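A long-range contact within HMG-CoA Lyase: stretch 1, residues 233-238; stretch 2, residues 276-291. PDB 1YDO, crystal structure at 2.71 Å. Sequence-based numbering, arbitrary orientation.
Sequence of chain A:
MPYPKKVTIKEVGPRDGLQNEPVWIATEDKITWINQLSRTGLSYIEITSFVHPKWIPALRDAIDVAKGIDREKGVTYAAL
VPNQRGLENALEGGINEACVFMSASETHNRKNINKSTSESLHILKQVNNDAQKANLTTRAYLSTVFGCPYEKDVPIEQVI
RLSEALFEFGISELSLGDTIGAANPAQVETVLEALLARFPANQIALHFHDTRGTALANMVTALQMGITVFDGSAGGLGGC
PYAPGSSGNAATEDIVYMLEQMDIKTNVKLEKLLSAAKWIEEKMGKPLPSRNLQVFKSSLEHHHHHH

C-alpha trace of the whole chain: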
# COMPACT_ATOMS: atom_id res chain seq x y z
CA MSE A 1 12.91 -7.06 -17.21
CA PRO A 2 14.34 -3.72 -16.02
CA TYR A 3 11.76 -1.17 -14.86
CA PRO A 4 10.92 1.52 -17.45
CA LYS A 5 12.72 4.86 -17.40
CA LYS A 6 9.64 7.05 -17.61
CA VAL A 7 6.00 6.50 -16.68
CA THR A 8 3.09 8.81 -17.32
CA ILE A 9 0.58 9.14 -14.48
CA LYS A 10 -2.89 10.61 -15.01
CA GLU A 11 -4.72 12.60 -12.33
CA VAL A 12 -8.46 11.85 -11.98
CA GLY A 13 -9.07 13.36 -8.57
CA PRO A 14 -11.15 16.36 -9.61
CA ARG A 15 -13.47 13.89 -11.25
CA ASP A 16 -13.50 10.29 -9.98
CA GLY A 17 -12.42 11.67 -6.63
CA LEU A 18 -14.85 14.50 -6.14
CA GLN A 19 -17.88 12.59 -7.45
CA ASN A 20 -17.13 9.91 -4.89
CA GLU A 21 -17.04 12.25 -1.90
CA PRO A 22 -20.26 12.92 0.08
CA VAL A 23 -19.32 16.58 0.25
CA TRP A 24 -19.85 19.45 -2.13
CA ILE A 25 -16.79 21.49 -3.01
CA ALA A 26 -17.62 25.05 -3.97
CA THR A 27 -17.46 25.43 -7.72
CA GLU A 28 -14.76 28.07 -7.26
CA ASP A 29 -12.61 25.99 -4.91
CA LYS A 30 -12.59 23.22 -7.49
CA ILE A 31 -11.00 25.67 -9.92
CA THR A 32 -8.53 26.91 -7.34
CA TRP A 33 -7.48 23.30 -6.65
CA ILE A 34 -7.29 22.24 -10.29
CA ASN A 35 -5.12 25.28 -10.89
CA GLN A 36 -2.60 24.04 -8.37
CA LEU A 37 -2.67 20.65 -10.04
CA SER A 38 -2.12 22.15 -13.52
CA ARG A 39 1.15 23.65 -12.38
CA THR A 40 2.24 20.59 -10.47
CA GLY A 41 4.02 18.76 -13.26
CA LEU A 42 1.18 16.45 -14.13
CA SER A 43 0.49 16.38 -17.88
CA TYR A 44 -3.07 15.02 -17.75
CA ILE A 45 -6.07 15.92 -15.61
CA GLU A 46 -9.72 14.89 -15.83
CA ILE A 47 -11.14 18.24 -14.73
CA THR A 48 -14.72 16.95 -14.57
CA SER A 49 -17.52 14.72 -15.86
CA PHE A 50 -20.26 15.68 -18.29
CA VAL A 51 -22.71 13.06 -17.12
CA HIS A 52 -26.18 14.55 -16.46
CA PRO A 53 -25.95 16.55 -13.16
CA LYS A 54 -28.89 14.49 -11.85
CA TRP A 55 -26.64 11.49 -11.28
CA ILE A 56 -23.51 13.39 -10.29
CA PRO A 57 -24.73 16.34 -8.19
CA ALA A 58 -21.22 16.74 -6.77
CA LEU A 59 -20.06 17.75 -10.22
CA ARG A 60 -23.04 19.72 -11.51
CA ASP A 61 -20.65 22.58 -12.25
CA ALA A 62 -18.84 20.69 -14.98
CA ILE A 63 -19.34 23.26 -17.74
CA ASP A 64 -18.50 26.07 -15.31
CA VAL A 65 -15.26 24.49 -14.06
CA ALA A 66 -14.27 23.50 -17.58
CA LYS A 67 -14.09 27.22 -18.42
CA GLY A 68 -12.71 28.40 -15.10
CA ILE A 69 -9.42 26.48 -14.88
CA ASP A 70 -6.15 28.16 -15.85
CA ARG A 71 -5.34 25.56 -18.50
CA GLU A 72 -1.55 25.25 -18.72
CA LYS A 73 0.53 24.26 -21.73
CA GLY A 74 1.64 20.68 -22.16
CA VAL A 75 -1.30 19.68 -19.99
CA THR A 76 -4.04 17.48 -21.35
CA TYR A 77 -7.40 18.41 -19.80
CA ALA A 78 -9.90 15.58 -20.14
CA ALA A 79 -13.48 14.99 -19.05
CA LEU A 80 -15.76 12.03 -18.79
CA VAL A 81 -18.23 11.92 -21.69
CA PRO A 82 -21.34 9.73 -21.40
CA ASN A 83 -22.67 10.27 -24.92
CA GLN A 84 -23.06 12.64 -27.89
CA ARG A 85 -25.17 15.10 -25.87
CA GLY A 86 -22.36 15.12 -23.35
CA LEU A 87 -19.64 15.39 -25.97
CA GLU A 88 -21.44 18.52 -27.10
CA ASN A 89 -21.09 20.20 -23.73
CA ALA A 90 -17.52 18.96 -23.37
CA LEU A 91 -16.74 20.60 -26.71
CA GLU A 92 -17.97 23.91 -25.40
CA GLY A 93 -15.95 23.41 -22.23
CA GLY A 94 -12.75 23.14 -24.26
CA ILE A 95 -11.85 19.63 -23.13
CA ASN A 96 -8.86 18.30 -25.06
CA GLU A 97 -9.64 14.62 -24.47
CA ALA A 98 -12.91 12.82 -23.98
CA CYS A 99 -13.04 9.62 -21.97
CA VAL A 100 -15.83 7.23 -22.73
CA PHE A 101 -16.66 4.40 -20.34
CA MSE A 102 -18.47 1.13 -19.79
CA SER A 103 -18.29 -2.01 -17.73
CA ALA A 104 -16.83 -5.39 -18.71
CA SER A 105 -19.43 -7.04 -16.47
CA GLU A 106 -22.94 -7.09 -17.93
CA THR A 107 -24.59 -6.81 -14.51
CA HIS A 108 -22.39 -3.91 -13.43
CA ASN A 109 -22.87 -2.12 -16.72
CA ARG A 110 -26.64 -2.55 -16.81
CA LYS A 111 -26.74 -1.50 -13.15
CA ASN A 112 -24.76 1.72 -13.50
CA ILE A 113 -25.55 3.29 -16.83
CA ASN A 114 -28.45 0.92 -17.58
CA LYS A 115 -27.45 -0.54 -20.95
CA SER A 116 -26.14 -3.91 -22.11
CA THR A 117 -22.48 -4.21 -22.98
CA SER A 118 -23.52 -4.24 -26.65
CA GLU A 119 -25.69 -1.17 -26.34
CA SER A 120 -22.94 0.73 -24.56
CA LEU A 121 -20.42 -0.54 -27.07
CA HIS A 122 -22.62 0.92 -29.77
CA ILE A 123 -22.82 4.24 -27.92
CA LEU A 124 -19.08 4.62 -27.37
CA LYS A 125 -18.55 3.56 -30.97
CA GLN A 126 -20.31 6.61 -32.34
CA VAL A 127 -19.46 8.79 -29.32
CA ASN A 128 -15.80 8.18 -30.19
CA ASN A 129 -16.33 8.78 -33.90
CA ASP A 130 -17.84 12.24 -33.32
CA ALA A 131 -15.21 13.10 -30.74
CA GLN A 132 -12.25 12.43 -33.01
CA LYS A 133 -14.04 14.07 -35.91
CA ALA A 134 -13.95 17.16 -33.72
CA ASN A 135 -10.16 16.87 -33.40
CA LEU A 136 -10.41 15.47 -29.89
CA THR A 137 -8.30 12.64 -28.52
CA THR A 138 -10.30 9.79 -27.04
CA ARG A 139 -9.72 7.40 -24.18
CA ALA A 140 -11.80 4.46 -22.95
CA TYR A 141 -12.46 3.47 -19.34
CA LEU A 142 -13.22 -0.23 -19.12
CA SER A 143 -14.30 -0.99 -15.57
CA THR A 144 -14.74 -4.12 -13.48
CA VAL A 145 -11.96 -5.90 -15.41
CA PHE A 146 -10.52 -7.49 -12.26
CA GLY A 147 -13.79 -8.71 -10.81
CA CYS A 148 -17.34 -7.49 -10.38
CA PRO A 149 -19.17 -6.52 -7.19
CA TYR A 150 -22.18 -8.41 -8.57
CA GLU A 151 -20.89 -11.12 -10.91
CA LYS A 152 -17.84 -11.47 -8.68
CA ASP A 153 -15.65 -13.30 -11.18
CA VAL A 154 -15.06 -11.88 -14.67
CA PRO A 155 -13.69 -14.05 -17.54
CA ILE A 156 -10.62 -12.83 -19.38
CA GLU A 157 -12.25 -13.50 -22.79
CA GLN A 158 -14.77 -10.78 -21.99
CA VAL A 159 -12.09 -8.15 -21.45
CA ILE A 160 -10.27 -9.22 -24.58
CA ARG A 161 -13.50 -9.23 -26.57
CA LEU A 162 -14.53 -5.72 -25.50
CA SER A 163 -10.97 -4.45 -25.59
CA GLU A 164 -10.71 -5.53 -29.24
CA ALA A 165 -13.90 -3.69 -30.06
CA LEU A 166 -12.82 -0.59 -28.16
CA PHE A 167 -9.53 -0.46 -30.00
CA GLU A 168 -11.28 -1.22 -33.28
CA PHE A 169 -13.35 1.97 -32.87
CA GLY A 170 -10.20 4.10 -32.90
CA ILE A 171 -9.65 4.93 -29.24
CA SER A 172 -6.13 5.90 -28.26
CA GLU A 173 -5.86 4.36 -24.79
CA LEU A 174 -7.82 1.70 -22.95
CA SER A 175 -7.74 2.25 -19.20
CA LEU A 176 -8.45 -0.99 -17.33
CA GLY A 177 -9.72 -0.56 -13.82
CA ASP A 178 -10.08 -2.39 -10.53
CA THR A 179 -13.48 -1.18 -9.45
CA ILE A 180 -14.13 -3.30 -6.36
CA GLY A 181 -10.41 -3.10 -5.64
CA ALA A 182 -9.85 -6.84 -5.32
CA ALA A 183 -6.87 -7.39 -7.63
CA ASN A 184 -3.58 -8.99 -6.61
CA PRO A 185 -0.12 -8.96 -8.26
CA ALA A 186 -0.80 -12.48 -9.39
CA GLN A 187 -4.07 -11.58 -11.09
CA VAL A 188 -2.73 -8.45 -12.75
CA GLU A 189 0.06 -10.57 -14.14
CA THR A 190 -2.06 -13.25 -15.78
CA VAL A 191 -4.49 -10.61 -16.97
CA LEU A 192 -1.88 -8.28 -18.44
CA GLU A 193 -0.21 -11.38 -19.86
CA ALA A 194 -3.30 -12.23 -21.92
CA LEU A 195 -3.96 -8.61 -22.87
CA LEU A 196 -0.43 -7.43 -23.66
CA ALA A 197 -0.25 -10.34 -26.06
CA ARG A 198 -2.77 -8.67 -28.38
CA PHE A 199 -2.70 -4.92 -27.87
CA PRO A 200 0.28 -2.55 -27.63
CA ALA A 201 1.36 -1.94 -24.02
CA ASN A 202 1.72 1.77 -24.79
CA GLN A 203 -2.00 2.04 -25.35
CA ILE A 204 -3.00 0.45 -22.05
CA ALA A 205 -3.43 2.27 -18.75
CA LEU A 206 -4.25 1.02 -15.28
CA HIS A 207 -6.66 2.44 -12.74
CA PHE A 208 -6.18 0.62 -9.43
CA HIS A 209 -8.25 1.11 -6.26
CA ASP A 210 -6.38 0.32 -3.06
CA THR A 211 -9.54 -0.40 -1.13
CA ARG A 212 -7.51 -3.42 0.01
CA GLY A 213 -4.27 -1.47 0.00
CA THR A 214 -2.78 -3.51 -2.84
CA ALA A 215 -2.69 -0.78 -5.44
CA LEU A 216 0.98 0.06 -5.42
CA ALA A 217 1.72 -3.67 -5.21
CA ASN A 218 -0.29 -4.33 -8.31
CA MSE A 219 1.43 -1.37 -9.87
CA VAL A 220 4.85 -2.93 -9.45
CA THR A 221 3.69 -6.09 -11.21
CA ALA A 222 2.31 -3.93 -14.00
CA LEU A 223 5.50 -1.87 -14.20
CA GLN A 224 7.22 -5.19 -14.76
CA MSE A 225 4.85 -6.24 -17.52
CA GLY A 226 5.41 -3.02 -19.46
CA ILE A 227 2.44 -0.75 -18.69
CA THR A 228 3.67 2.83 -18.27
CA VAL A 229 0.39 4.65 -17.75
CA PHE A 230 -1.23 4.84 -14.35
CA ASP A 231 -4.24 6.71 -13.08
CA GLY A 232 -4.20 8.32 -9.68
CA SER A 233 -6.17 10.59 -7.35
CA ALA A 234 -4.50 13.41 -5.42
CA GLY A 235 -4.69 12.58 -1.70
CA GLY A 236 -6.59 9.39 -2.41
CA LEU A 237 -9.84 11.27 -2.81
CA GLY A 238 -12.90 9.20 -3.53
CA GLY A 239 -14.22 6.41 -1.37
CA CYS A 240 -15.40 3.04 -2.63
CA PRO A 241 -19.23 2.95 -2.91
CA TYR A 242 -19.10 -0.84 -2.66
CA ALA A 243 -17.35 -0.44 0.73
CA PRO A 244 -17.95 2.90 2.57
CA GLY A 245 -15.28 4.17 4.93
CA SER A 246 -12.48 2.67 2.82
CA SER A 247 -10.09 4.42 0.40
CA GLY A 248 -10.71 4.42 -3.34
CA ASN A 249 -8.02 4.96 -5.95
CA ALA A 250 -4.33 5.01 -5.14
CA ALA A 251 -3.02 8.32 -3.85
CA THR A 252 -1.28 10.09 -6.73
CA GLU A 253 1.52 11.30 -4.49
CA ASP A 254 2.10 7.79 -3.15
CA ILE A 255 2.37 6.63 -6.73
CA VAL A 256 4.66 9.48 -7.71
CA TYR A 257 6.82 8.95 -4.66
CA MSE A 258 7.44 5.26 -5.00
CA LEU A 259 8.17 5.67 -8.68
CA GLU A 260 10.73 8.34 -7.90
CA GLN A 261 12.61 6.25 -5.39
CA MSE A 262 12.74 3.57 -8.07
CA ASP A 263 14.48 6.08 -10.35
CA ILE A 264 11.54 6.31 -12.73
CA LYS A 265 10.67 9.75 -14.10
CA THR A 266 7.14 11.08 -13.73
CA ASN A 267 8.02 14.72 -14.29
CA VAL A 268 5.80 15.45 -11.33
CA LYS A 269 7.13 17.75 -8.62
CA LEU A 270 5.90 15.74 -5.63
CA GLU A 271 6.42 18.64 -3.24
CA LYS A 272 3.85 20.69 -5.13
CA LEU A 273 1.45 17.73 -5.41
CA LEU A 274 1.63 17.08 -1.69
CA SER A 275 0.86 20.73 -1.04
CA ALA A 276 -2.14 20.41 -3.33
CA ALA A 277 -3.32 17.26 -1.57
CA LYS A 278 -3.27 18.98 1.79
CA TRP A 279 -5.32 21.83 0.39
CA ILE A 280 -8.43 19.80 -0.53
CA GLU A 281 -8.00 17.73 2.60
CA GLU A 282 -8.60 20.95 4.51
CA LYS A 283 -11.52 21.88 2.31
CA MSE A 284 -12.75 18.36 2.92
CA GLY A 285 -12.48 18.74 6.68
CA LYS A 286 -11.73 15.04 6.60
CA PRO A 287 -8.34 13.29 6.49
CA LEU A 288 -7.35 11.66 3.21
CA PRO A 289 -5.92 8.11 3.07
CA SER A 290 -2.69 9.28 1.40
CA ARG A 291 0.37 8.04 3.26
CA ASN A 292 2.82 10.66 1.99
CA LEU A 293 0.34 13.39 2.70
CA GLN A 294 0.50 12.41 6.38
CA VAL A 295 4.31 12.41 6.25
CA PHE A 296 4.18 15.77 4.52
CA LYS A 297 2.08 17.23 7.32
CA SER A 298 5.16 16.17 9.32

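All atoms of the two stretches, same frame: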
# COMPACT_ATOMS: atom_id res chain seq x y z
N SER A 233 -5.31 9.55 -7.90
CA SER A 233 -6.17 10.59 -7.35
C SER A 233 -5.42 11.34 -6.25
O SER A 233 -5.02 10.76 -5.25
CB SER A 233 -7.43 9.96 -6.79
OG SER A 233 -8.22 10.95 -6.17
N ALA A 234 -5.22 12.64 -6.42
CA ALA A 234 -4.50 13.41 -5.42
C ALA A 234 -5.08 13.18 -4.02
O ALA A 234 -6.29 13.32 -3.80
CB ALA A 234 -4.52 14.90 -5.77
N GLY A 235 -4.23 12.81 -3.06
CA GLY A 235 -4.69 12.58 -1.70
C GLY A 235 -5.44 11.27 -1.47
O GLY A 235 -5.64 10.84 -0.33
N GLY A 236 -5.85 10.63 -2.55
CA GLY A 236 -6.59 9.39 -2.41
C GLY A 236 -8.08 9.68 -2.36
O GLY A 236 -8.88 8.84 -1.95
N LEU A 237 -8.45 10.88 -2.79
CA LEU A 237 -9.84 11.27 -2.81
C LEU A 237 -10.71 10.18 -3.40
O LEU A 237 -10.24 9.36 -4.20
CB LEU A 237 -10.04 12.54 -3.63
CG LEU A 237 -10.03 13.83 -2.82
CD1 LEU A 237 -9.99 15.01 -3.77
CD2 LEU A 237 -11.26 13.88 -1.93
N GLY A 238 -11.97 10.17 -3.00
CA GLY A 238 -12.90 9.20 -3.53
C GLY A 238 -12.94 7.88 -2.78
O GLY A 238 -11.99 7.09 -2.83
N ALA A 276 -0.80 20.40 -2.77
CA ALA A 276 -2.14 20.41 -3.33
C ALA A 276 -3.06 19.43 -2.63
O ALA A 276 -4.24 19.73 -2.43
CB ALA A 276 -2.09 20.09 -4.80
N ALA A 277 -2.52 18.27 -2.25
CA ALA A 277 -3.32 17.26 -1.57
C ALA A 277 -3.81 17.79 -0.24
O ALA A 277 -4.98 17.64 0.11
CB ALA A 277 -2.50 15.98 -1.35
N LYS A 278 -2.91 18.43 0.49
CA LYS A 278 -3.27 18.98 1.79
C LYS A 278 -4.39 20.00 1.66
O LYS A 278 -5.30 20.04 2.48
CB LYS A 278 -2.05 19.63 2.44
CG LYS A 278 -2.31 20.14 3.84
CD LYS A 278 -1.06 20.79 4.42
CE LYS A 278 -1.35 21.40 5.79
NZ LYS A 278 -0.16 22.09 6.37
N TRP A 279 -4.32 20.81 0.61
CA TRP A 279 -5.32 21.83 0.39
C TRP A 279 -6.73 21.27 0.46
O TRP A 279 -7.49 21.63 1.35
CB TRP A 279 -5.10 22.49 -0.96
CG TRP A 279 -5.73 23.83 -1.05
CD1 TRP A 279 -5.24 24.99 -0.54
CD2 TRP A 279 -6.99 24.15 -1.64
NE1 TRP A 279 -6.12 26.02 -0.77
CE2 TRP A 279 -7.20 25.53 -1.45
CE3 TRP A 279 -7.96 23.40 -2.32
CZ2 TRP A 279 -8.35 26.19 -1.92
CZ3 TRP A 279 -9.11 24.05 -2.78
CH2 TRP A 279 -9.29 25.43 -2.57
N ILE A 280 -7.10 20.41 -0.50
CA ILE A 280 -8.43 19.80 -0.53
C ILE A 280 -8.76 19.08 0.77
O ILE A 280 -9.90 19.09 1.21
CB ILE A 280 -8.55 18.77 -1.62
CG1 ILE A 280 -7.16 18.38 -2.08
CG2 ILE A 280 -9.45 19.27 -2.73
CD1 ILE A 280 -7.03 16.94 -2.44
N GLU A 281 -7.76 18.43 1.36
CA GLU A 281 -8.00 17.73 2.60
C GLU A 281 -8.60 18.70 3.60
O GLU A 281 -9.49 18.35 4.37
CB GLU A 281 -6.70 17.16 3.16
CG GLU A 281 -6.91 15.94 4.02
CD GLU A 281 -5.78 15.71 5.00
OE1 GLU A 281 -5.67 14.58 5.52
OE2 GLU A 281 -5.03 16.68 5.27
N GLU A 282 -8.10 19.93 3.60
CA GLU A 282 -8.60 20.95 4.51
C GLU A 282 -9.98 21.40 4.08
O GLU A 282 -10.82 21.66 4.92
CB GLU A 282 -7.63 22.14 4.55
CG GLU A 282 -6.34 21.82 5.29
CD GLU A 282 -5.23 22.84 5.06
OE1 GLU A 282 -4.15 22.69 5.69
OE2 GLU A 282 -5.43 23.79 4.26
N LYS A 283 -10.21 21.47 2.78
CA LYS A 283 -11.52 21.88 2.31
C LYS A 283 -12.48 20.73 2.54
O LYS A 283 -13.69 20.92 2.59
CB LYS A 283 -11.48 22.23 0.82
CG LYS A 283 -11.67 23.71 0.53
CD LYS A 283 -10.56 24.53 1.15
CE LYS A 283 -10.79 26.03 0.98
NZ LYS A 283 -9.75 26.83 1.68
N MSE A 284 -11.93 19.54 2.71
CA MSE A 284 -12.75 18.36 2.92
C MSE A 284 -13.08 18.20 4.40
O MSE A 284 -14.04 17.51 4.77
CB MSE A 284 -12.01 17.11 2.43
CG MSE A 284 -12.92 15.98 1.99
SE MSE A 284 -13.47 16.19 0.15
CE MSE A 284 -14.98 17.37 0.41
N GLY A 285 -12.27 18.84 5.25
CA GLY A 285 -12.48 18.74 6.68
C GLY A 285 -12.37 17.31 7.16
O GLY A 285 -12.70 16.99 8.30
N LYS A 286 -11.89 16.44 6.28
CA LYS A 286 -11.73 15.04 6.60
C LYS A 286 -10.34 14.64 6.15
O LYS A 286 -9.83 15.16 5.17
CB LYS A 286 -12.77 14.22 5.85
CG LYS A 286 -12.81 12.77 6.24
CD LYS A 286 -12.76 11.87 5.01
CE LYS A 286 -13.93 12.12 4.06
NZ LYS A 286 -13.92 11.13 2.95
N PRO A 287 -9.69 13.73 6.88
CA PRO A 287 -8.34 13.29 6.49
C PRO A 287 -8.37 12.34 5.29
O PRO A 287 -9.24 11.48 5.20
CB PRO A 287 -7.83 12.62 7.76
CG PRO A 287 -9.08 12.05 8.37
CD PRO A 287 -10.06 13.18 8.21
N LEU A 288 -7.43 12.52 4.38
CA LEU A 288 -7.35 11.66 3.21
C LEU A 288 -6.43 10.49 3.50
O LEU A 288 -5.47 10.61 4.26
CB LEU A 288 -6.81 12.43 2.02
CG LEU A 288 -7.84 13.20 1.17
CD1 LEU A 288 -9.12 13.48 1.95
CD2 LEU A 288 -7.19 14.49 0.69
N PRO A 289 -6.71 9.34 2.88
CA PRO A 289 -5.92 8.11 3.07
C PRO A 289 -4.44 8.15 2.67
O PRO A 289 -3.66 7.29 3.09
CB PRO A 289 -6.71 7.09 2.25
CG PRO A 289 -7.33 7.92 1.18
CD PRO A 289 -7.82 9.11 1.94
N SER A 290 -4.06 9.15 1.88
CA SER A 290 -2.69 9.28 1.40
C SER A 290 -1.65 9.15 2.50
O SER A 290 -1.72 9.84 3.50
CB SER A 290 -2.51 10.62 0.70
OG SER A 290 -1.15 10.78 0.35
N ARG A 291 -0.68 8.26 2.29
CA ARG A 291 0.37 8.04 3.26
C ARG A 291 1.37 9.18 3.23
O ARG A 291 1.74 9.70 4.28
CB ARG A 291 1.11 6.74 2.99
CG ARG A 291 0.26 5.49 3.01
CD ARG A 291 -0.39 5.26 4.35
NE ARG A 291 -0.99 3.93 4.39
CZ ARG A 291 -1.79 3.50 5.36
NH1 ARG A 291 -2.08 4.29 6.38
NH2 ARG A 291 -2.28 2.26 5.31

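Where a loop must lie close against a helix and the chain that follows it, glycine often makes the approach possible, and the contact between residues 233-238 and 276-291 of HMG-CoA Lyase is a compact example. Some 377 Å² is buried, counting both sides, and most of the loop's share belongs to two residues: G235, which has no side chain, and L237, which has a branched one.

G235 is the hollow. Its CA lies 4.9 Å from the CA of A277, an approach helped by the small methyl group of the alanine, whose CB sits 4.0 Å from G235 N. The space a side chain would take up is already filled: a CB built on G235 would fall 2.6 Å from L288 CD2, a clash, and its positive phi favours glycine in any case. G236 repeats the theme. A CB on G236 would fall 2.7 Å from P289 CG, a clash, and would also be jammed against the carbonyl oxygen of G235. With only hydrogen in that position, the proline ring can settle over the backbone, P289 CG lying 3.6 Å from G236 O.

The carbonyl of G235 accepts the one hydrogen bond between the stretches: S290 N donates to G235 O at 3.2 Å, with an angle of 141° at the hydrogen. G235 O is also crowded by carbon, 3.1 Å from L288 CB and 3.6 Å from P289 CD. S290 divides its work, since its backbone N holds the loop while its side chain caps the helix that begins just after it.

L237 is the bump. Its CA-to-CB bond points sideways, but the end of the side chain comes nearer and enters a pocket lined by the helix and the segment beyond. Its two methyls meet different neighbours: L237 CD1 lies 3.8 Å from I280 CD1, while L237 CD2 lies 3.8 Å from the SE of M284, a selenomethionine, and 4.4 Å from L288 CD1. I280 and M284 are four residues apart, so one helical turn brings both to the same side as A277, and all three direct their CA-to-CB bonds toward the loop.

Each stretch also braces itself. S233 OG donates to L237 O at 3.2 Å, and G236 N to S233 O at 2.8 Å, tying the loop into a tight bend. Across the way, L288 N donates to E281 OE1 at 2.9 Å, fastening the returning chain to the helix.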